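Local atomic coordinates of FAD dependent oxidoreductase domain-containing protein (Deinococcus radiodurans R1, PDB entry 3C4N), a protein that probably acts as an FAD-dependent oxidoreductase, although its substrate is unknown, and binds ADP in the crystal. Residues Ala93-Glu96 with Ala97-Glu100; Leu313-Glu316 with Leu317-Leu321; Leu338-Ser341 with Ser342-Pro346; Ala386-Glu389 with Leu390-Val394. All coordinates share one frame; numbering follows the deposited sequence.

Contact 1 (Ala93-Glu96 with Ala97-Glu100); sequences AGQE and AQAE
Gln95 and Gln98 lay their side-chain amides over one another beside the first turn of a helix, the two planes 25° apart. The closest approach of this stack is Gln95 OE1 to Gln98 CD, 4.0 Å. Gln98 reaches it by folding at chi2 (80°), which turns the amide back toward the residue that precedes the helix. An alanine in place of Gln98 removes the stacked amide, and the Gln95 amide would probably be freer to turn, with a gap opened toward Leu382. Behind the stack runs the backbone: Gln95 is the N-cap, and its O accepts from Ala99 N at 3.0 Å. One residue on, Glu100 N donates to Glu96 O at 3.1 Å. Ala99 CB rests 3.6 Å from Gln95 O, and its small methyl suits a buried place where Thr381 and Leu382 of helix 379-398 press close. A water ties the approach to the turn, donating to Gly94 O at 2.6 Å and accepting from Ala97 N, an amide too early in the helix for an i to i+4 partner. Gly94 has phi 100°, where any CB would jam against the carbonyl O of Ala93. Further out, the Glu100 carboxylate finds Arg165 in a salt bridge. This is a helix N-terminus with Gln95 as N-cap and a water bound to an amide of the first turn, the start of helix 96-107, packed by its inner side on helix 379-398.

Contact 2 (Leu313-Glu316 with Leu317-Leu321); sequences LRRE and LLEDL
Leu313 leans back over the first turns of helix 315-324 and meets three leucines of it. Its CB sits 3.5 Å from Leu318 CD1, the two side chains set roughly perpendicular. With CG opposite the carbonyl carbon (chi1 -67°), the branch is sent toward Leu317 and Leu321: CG faces Leu317 CD1 at 4.0 Å, and at the tip CD2 reaches Leu321 CD1 at 3.6 Å, two turns along. Branched leucines suit this place because each offers methyls on several sides: Leu317 also packs on Gln256 and Pro258 of strand 251-260, and Leu321 on Leu331 and Leu336. Between Leu313 and the helix stands the N-cap, Arg314, whose O accepts from Leu318 N at 3.0 Å and, weakly, from Leu317 N. The Arg314 guanidinium itself turns to Asp295 and Tyr299. On the solvent side, Arg315 and Glu319 run alongside each other in the same direction. Glu319 OE2 stands at the guanidinium edge in a loose salt bridge, 3.6 Å from Arg315 NH1, with the two planes 73° apart. A water accepts from Arg315 NH1 at 3.1 Å and donates weakly to Glu319 OE1, bridging the same pair. Leucines thus bury one side of the helix while charges line another: Glu316, in the first turn, would probably be favoured by the positive end of the helix dipole, whereas Glu319 is answered by Arg315 and Asp320 by a hydrogen bond to His292.

Contact 3 (Leu338-Ser341 with Ser342-Pro346); sequences LGRS and SADVP
Chi1 of Asp344 (-58°) turns its carboxylate back toward Arg340, whose bend at chi3 (-66°) folds the guanidinium onto it at the end of a short 3-10 turn. The turn, residues 342-344, lies in the loop that leads into strand 347-352. Asp344 OD2 sits over one face of the Arg340 guanidinium, 3.0 Å from Arg340 NH2, with the two planes nearly perpendicular at 80°. No N-H of the guanidinium points at the oxygen, and this salt bridge therefore rests on charge alone. The same OD2 also accepts two long, weak bonds from the backbone, from Arg340 N at 3.5 Å and from Ser341 N at 3.4 Å. An aspartate suits the site because its short chain lets one oxygen gather both amides and the positive charge. The turn closes in the backbone: Asp344 N donates to Ser341 O at 2.9 Å, arriving well above the carbonyl plane. Gly339 has positive phi, and a CB on it would come within 3.3 Å of Asp344 CB and equally near Val345 CG2. Val345, buried where the loop leaves the turn, packs against Gln256 of strand 251-260, and its CG2 lies 3.7 Å from Leu338 O.

Contact 4 (Ala386-Glu389 with Leu390-Val394); sequences AAHE and LAQRV
Glu389 OE1 is gripped by two nitrogens of Arg393, NE at 2.9 Å and NH2 at 3.0 Å. NE also donates to Glu389 OE2, at 2.8 Å. This is a side-on salt bridge one helical turn apart: both oxygens lie close to the guanidinium plane, and each is met on its syn side. The two flat groups are still twisted 28° against each other. Glu389 reaches its partner by bending at chi2 (-81°), which swings the carboxylate along the helix. Replacing Arg393 by a leucine is likely to leave the Glu389 carboxylate without its counter-charge and free to swing. Under the pair, Arg393 N donates to Glu389 O at 3.2 Å in an almost straight bond. On a neighbouring side of the helix, Gln392 brings its CG over one face of the His388 ring, 4.1 Å from the ring centroid, in a CH-pi contact. The imidazole also stacks with Trp101 and meets Tyr54 edge-to-face, so a flat aromatic residue fits well between helices. The inner side is apolar: Leu390 packs on Cys51 and Ile229, while the small Ala391 lets Tyr54, Leu55 and Leu58 of helix 46-58 come close. Helix 379-398 is therefore amphipathic here. Its charged pair is held by both electrostatics and directed N-H bonds, and the two charges probably offset each other locally, while dispersion and ring contacts fix the helix against its neighbours.

The four contacts form two groups. Contacts 1 and 4 have centres 15 Å apart and nearest atoms about 6 Å apart, and the helices that bear them pack together through Gln98 and Ala99. Contacts 2 and 3 touch, with Leu313 CD1 4.2 Å from Val345 CG2, and both border strand 251-260. Between the groups the distance is large: contacts 1 and 3 lie on opposite sides of the chain's centre, their own centres 36 Å apart. The ADP site belongs to the first group's neighbourhood, since the Ala386 side chain is about 4 Å from that of Met47, which binds ADP, and the Ala387 side chain about 9 Å from the nucleotide. Contacts 2 and 3 lie away from that site.

Contact 1 (Ala93-Glu96 with Ala97-Glu100)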
# COMPACT_ATOMS: atom_id res chain seq x y z
N ALA A 93 14.18 -34.28 4.42
CA ALA A 93 14.54 -34.84 5.72
C ALA A 93 15.15 -33.79 6.63
O ALA A 93 16.11 -33.12 6.26
CB ALA A 93 15.51 -35.99 5.54
N GLY A 94 14.58 -33.63 7.83
CA GLY A 94 15.10 -32.66 8.77
C GLY A 94 14.31 -31.37 8.80
O GLY A 94 14.54 -30.52 9.66
N GLN A 95 13.40 -31.20 7.85
CA GLN A 95 12.61 -29.98 7.80
C GLN A 95 11.17 -30.14 8.35
O GLN A 95 10.32 -29.29 8.08
CB GLN A 95 12.59 -29.47 6.36
CG GLN A 95 13.98 -29.20 5.78
CD GLN A 95 14.54 -27.86 6.21
OE1 GLN A 95 13.94 -26.81 5.96
NE2 GLN A 95 15.69 -27.88 6.85
N GLU A 96 10.92 -31.19 9.12
CA GLU A 96 9.59 -31.43 9.69
C GLU A 96 9.10 -30.28 10.58
O GLU A 96 7.91 -29.98 10.61
CB GLU A 96 9.58 -32.71 10.55
CG GLU A 96 9.74 -34.07 9.85
CD GLU A 96 11.15 -34.36 9.35
OE1 GLU A 96 12.13 -33.77 9.87
OE2 GLU A 96 11.30 -35.19 8.42
N ALA A 97 10.00 -29.64 11.32
CA ALA A 97 9.58 -28.54 12.19
C ALA A 97 9.07 -27.35 11.37
O ALA A 97 8.02 -26.78 11.66
CB ALA A 97 10.73 -28.11 13.10
N GLN A 98 9.83 -26.99 10.34
CA GLN A 98 9.47 -25.88 9.47
C GLN A 98 8.15 -26.15 8.74
O GLN A 98 7.30 -25.26 8.62
CB GLN A 98 10.58 -25.63 8.44
CG GLN A 98 11.89 -25.11 9.04
CD GLN A 98 12.76 -26.19 9.68
OE1 GLN A 98 12.31 -27.31 9.92
NE2 GLN A 98 14.01 -25.84 9.96
N ALA A 99 7.98 -27.38 8.27
CA ALA A 99 6.78 -27.76 7.55
C ALA A 99 5.52 -27.69 8.40
O ALA A 99 4.48 -27.18 7.95
CB ALA A 99 6.93 -29.17 6.99
N GLU A 100 5.59 -28.20 9.62
CA GLU A 100 4.41 -28.20 10.49
C GLU A 100 4.06 -26.81 10.99
O GLU A 100 2.89 -26.45 11.08
CB GLU A 100 4.62 -29.15 11.69
CG GLU A 100 4.70 -30.65 11.33
CD GLU A 100 3.59 -31.14 10.39
OE1 GLU A 100 2.46 -30.60 10.43
OE2 GLU A 100 3.85 -32.08 9.60
O HOH W 1 12.81 -30.31 11.63

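Contact 2 (Leu313-Glu316 with Leu317-Leu321)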
# COMPACT_ATOMS: atom_id res chain seq x y z
N LEU A 313 4.03 -24.10 -24.91
CA LEU A 313 4.75 -24.87 -23.90
C LEU A 313 6.19 -25.18 -24.31
O LEU A 313 6.46 -25.49 -25.47
CB LEU A 313 4.00 -26.18 -23.64
CG LEU A 313 2.62 -26.10 -22.97
CD1 LEU A 313 1.68 -25.27 -23.80
CD2 LEU A 313 2.06 -27.50 -22.77
N ARG A 314 7.11 -25.11 -23.35
CA ARG A 314 8.52 -25.40 -23.62
C ARG A 314 8.69 -26.83 -24.08
O ARG A 314 7.91 -27.71 -23.71
CB ARG A 314 9.38 -25.17 -22.38
CG ARG A 314 9.22 -23.80 -21.78
CD ARG A 314 10.43 -23.37 -20.99
NE ARG A 314 10.86 -24.27 -19.97
CZ ARG A 314 12.08 -24.65 -19.61
NH1 ARG A 314 13.22 -24.26 -20.17
NH2 ARG A 314 12.11 -25.45 -18.56
N ARG A 315 9.73 -27.06 -24.87
CA ARG A 315 10.03 -28.38 -25.40
C ARG A 315 10.03 -29.43 -24.28
O ARG A 315 9.43 -30.50 -24.41
CB ARG A 315 11.38 -28.35 -26.13
CG ARG A 315 11.91 -29.70 -26.62
CD ARG A 315 13.34 -29.55 -27.20
NE ARG A 315 14.24 -28.84 -26.29
CZ ARG A 315 14.71 -29.34 -25.15
NH1 ARG A 315 14.38 -30.57 -24.76
NH2 ARG A 315 15.50 -28.60 -24.38
N GLU A 316 10.67 -29.11 -23.17
CA GLU A 316 10.73 -30.05 -22.07
C GLU A 316 9.39 -30.45 -21.49
O GLU A 316 9.17 -31.61 -21.15
CB GLU A 316 11.62 -29.50 -20.96
CG GLU A 316 13.08 -29.52 -21.35
CD GLU A 316 13.98 -29.37 -20.15
OE1 GLU A 316 13.96 -28.28 -19.54
OE2 GLU A 316 14.69 -30.35 -19.82
N LEU A 317 8.47 -29.49 -21.39
CA LEU A 317 7.15 -29.78 -20.86
C LEU A 317 6.42 -30.67 -21.87
O LEU A 317 5.73 -31.62 -21.50
CB LEU A 317 6.36 -28.49 -20.63
CG LEU A 317 5.32 -28.52 -19.50
CD1 LEU A 317 4.40 -27.31 -19.63
CD2 LEU A 317 4.51 -29.79 -19.54
N LEU A 318 6.58 -30.34 -23.15
CA LEU A 318 5.96 -31.09 -24.23
C LEU A 318 6.37 -32.56 -24.15
O LEU A 318 5.53 -33.45 -24.22
CB LEU A 318 6.39 -30.51 -25.58
CG LEU A 318 5.44 -29.61 -26.38
CD1 LEU A 318 4.28 -29.11 -25.52
CD2 LEU A 318 6.25 -28.45 -26.94
N GLU A 319 7.66 -32.80 -23.99
CA GLU A 319 8.17 -34.16 -23.91
C GLU A 319 7.57 -34.87 -22.70
O GLU A 319 7.12 -36.01 -22.81
CB GLU A 319 9.70 -34.17 -23.80
CG GLU A 319 10.42 -33.27 -24.80
CD GLU A 319 11.92 -33.41 -24.74
OE1 GLU A 319 12.48 -33.47 -23.63
OE2 GLU A 319 12.56 -33.46 -25.81
N ASP A 320 7.57 -34.20 -21.55
CA ASP A 320 7.02 -34.78 -20.33
C ASP A 320 5.58 -35.23 -20.57
O ASP A 320 5.21 -36.36 -20.25
CB ASP A 320 7.06 -33.77 -19.17
CG ASP A 320 8.45 -33.61 -18.56
OD1 ASP A 320 9.15 -34.63 -18.37
OD2 ASP A 320 8.84 -32.46 -18.25
N LEU A 321 4.77 -34.34 -21.15
CA LEU A 321 3.38 -34.64 -21.45
C LEU A 321 3.27 -35.90 -22.32
O LEU A 321 2.49 -36.80 -22.03
CB LEU A 321 2.73 -33.46 -22.18
CG LEU A 321 2.61 -32.14 -21.43
CD1 LEU A 321 2.05 -31.09 -22.38
CD2 LEU A 321 1.71 -32.29 -20.22
O HOH W 2 15.68 -32.60 -22.76

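Contact 3 (Leu338-Ser341 with Ser342-Pro346)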
# COMPACT_ATOMS: atom_id res chain seq x y z
N LEU A 338 -2.90 -25.40 -24.64
CA LEU A 338 -1.51 -25.30 -25.10
C LEU A 338 -1.10 -23.91 -25.59
O LEU A 338 0.08 -23.57 -25.57
CB LEU A 338 -1.27 -26.29 -26.24
CG LEU A 338 -0.97 -27.75 -25.90
CD1 LEU A 338 -1.84 -28.21 -24.75
CD2 LEU A 338 -1.18 -28.60 -27.13
N GLY A 339 -2.07 -23.13 -26.04
CA GLY A 339 -1.77 -21.80 -26.55
C GLY A 339 -0.97 -21.84 -27.85
O GLY A 339 -0.50 -22.90 -28.26
N ARG A 340 -0.81 -20.68 -28.49
CA ARG A 340 -0.06 -20.57 -29.74
C ARG A 340 1.41 -20.28 -29.46
O ARG A 340 2.29 -20.90 -30.05
CB ARG A 340 -0.63 -19.45 -30.60
CG ARG A 340 -2.04 -19.67 -31.09
CD ARG A 340 -2.60 -18.42 -31.74
NE ARG A 340 -2.77 -17.32 -30.78
CZ ARG A 340 -1.83 -16.44 -30.44
NH1 ARG A 340 -0.61 -16.52 -30.96
NH2 ARG A 340 -2.11 -15.48 -29.56
N SER A 341 1.68 -19.32 -28.58
CA SER A 341 3.05 -18.98 -28.22
C SER A 341 3.15 -18.86 -26.70
O SER A 341 2.14 -18.84 -26.00
CB SER A 341 3.47 -17.66 -28.86
OG SER A 341 2.73 -16.59 -28.32
N SER A 342 4.38 -18.78 -26.20
CA SER A 342 4.64 -18.68 -24.77
C SER A 342 3.92 -17.51 -24.11
O SER A 342 3.70 -17.51 -22.90
CB SER A 342 6.14 -18.54 -24.52
OG SER A 342 6.40 -18.41 -23.14
N ALA A 343 3.56 -16.51 -24.91
CA ALA A 343 2.87 -15.33 -24.40
C ALA A 343 1.46 -15.66 -23.94
O ALA A 343 0.90 -14.96 -23.09
CB ALA A 343 2.83 -14.25 -25.48
N ASP A 344 0.86 -16.71 -24.48
CA ASP A 344 -0.49 -17.08 -24.08
C ASP A 344 -0.50 -18.03 -22.88
O ASP A 344 -1.56 -18.36 -22.37
CB ASP A 344 -1.23 -17.76 -25.25
CG ASP A 344 -1.31 -16.88 -26.49
OD1 ASP A 344 -1.87 -15.75 -26.41
OD2 ASP A 344 -0.82 -17.32 -27.56
N VAL A 345 0.68 -18.43 -22.42
CA VAL A 345 0.79 -19.37 -21.31
C VAL A 345 1.32 -18.79 -19.98
O VAL A 345 2.46 -18.31 -19.91
CB VAL A 345 1.68 -20.56 -21.75
CG1 VAL A 345 1.78 -21.60 -20.66
CG2 VAL A 345 1.11 -21.17 -23.02
N PRO A 346 0.50 -18.84 -18.91
CA PRO A 346 0.88 -18.34 -17.58
C PRO A 346 2.24 -18.91 -17.16
O PRO A 346 2.42 -20.12 -17.11
CB PRO A 346 -0.25 -18.84 -16.69
CG PRO A 346 -1.42 -18.87 -17.61
CD PRO A 346 -0.83 -19.47 -18.86

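Contact 4 (Ala386-Glu389 with Leu390-Val394)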
# COMPACT_ATOMS: atom_id res chain seq x y z
N ALA A 386 10.60 -20.17 6.82
CA ALA A 386 11.88 -19.53 6.51
C ALA A 386 11.82 -18.01 6.68
O ALA A 386 12.82 -17.39 7.02
CB ALA A 386 12.32 -19.91 5.09
N ALA A 387 10.64 -17.42 6.45
CA ALA A 387 10.50 -15.97 6.62
C ALA A 387 10.43 -15.61 8.10
O ALA A 387 10.92 -14.57 8.51
CB ALA A 387 9.25 -15.46 5.89
N HIS A 388 9.82 -16.49 8.89
CA HIS A 388 9.71 -16.25 10.32
C HIS A 388 11.05 -16.45 11.04
O HIS A 388 11.37 -15.72 11.98
CB HIS A 388 8.68 -17.19 10.93
CG HIS A 388 8.55 -17.06 12.41
ND1 HIS A 388 9.01 -18.02 13.29
CD2 HIS A 388 8.00 -16.08 13.17
CE1 HIS A 388 8.75 -17.64 14.53
NE2 HIS A 388 8.14 -16.47 14.48
N GLU A 389 11.81 -17.45 10.60
CA GLU A 389 13.12 -17.77 11.14
C GLU A 389 14.02 -16.56 10.92
O GLU A 389 14.72 -16.12 11.82
CB GLU A 389 13.67 -19.01 10.41
CG GLU A 389 14.80 -19.80 11.08
CD GLU A 389 16.19 -19.19 10.87
OE1 GLU A 389 16.48 -18.70 9.76
OE2 GLU A 389 17.01 -19.23 11.82
N LEU A 390 13.97 -16.00 9.71
CA LEU A 390 14.80 -14.84 9.40
C LEU A 390 14.37 -13.64 10.22
O LEU A 390 15.21 -12.85 10.67
CB LEU A 390 14.71 -14.48 7.91
CG LEU A 390 15.45 -13.19 7.54
CD1 LEU A 390 16.93 -13.33 7.89
CD2 LEU A 390 15.26 -12.87 6.06
N ALA A 391 13.07 -13.50 10.43
CA ALA A 391 12.55 -12.38 11.22
C ALA A 391 13.07 -12.44 12.65
O ALA A 391 13.51 -11.43 13.21
CB ALA A 391 11.03 -12.37 11.21
N GLN A 392 13.03 -13.64 13.25
CA GLN A 392 13.51 -13.84 14.61
C GLN A 392 14.97 -13.41 14.73
O GLN A 392 15.31 -12.60 15.59
CB GLN A 392 13.36 -15.32 15.02
CG GLN A 392 11.93 -15.73 15.37
CD GLN A 392 11.77 -17.24 15.65
OE1 GLN A 392 12.00 -18.07 14.78
NE2 GLN A 392 11.34 -17.58 16.88
N ARG A 393 15.82 -13.94 13.86
CA ARG A 393 17.24 -13.60 13.89
C ARG A 393 17.51 -12.11 13.69
O ARG A 393 18.33 -11.53 14.41
CB ARG A 393 18.01 -14.44 12.86
CG ARG A 393 18.05 -15.93 13.23
CD ARG A 393 18.99 -16.77 12.36
NE ARG A 393 18.48 -17.00 11.01
CZ ARG A 393 18.85 -16.31 9.95
NH1 ARG A 393 19.75 -15.34 10.09
NH2 ARG A 393 18.33 -16.58 8.75
N VAL A 394 16.82 -11.48 12.75
CA VAL A 394 17.02 -10.06 12.50
C VAL A 394 16.59 -9.25 13.71
O VAL A 394 17.25 -8.28 14.12
CB VAL A 394 16.20 -9.60 11.27
CG1 VAL A 394 16.26 -8.08 11.12
CG2 VAL A 394 16.74 -10.26 10.02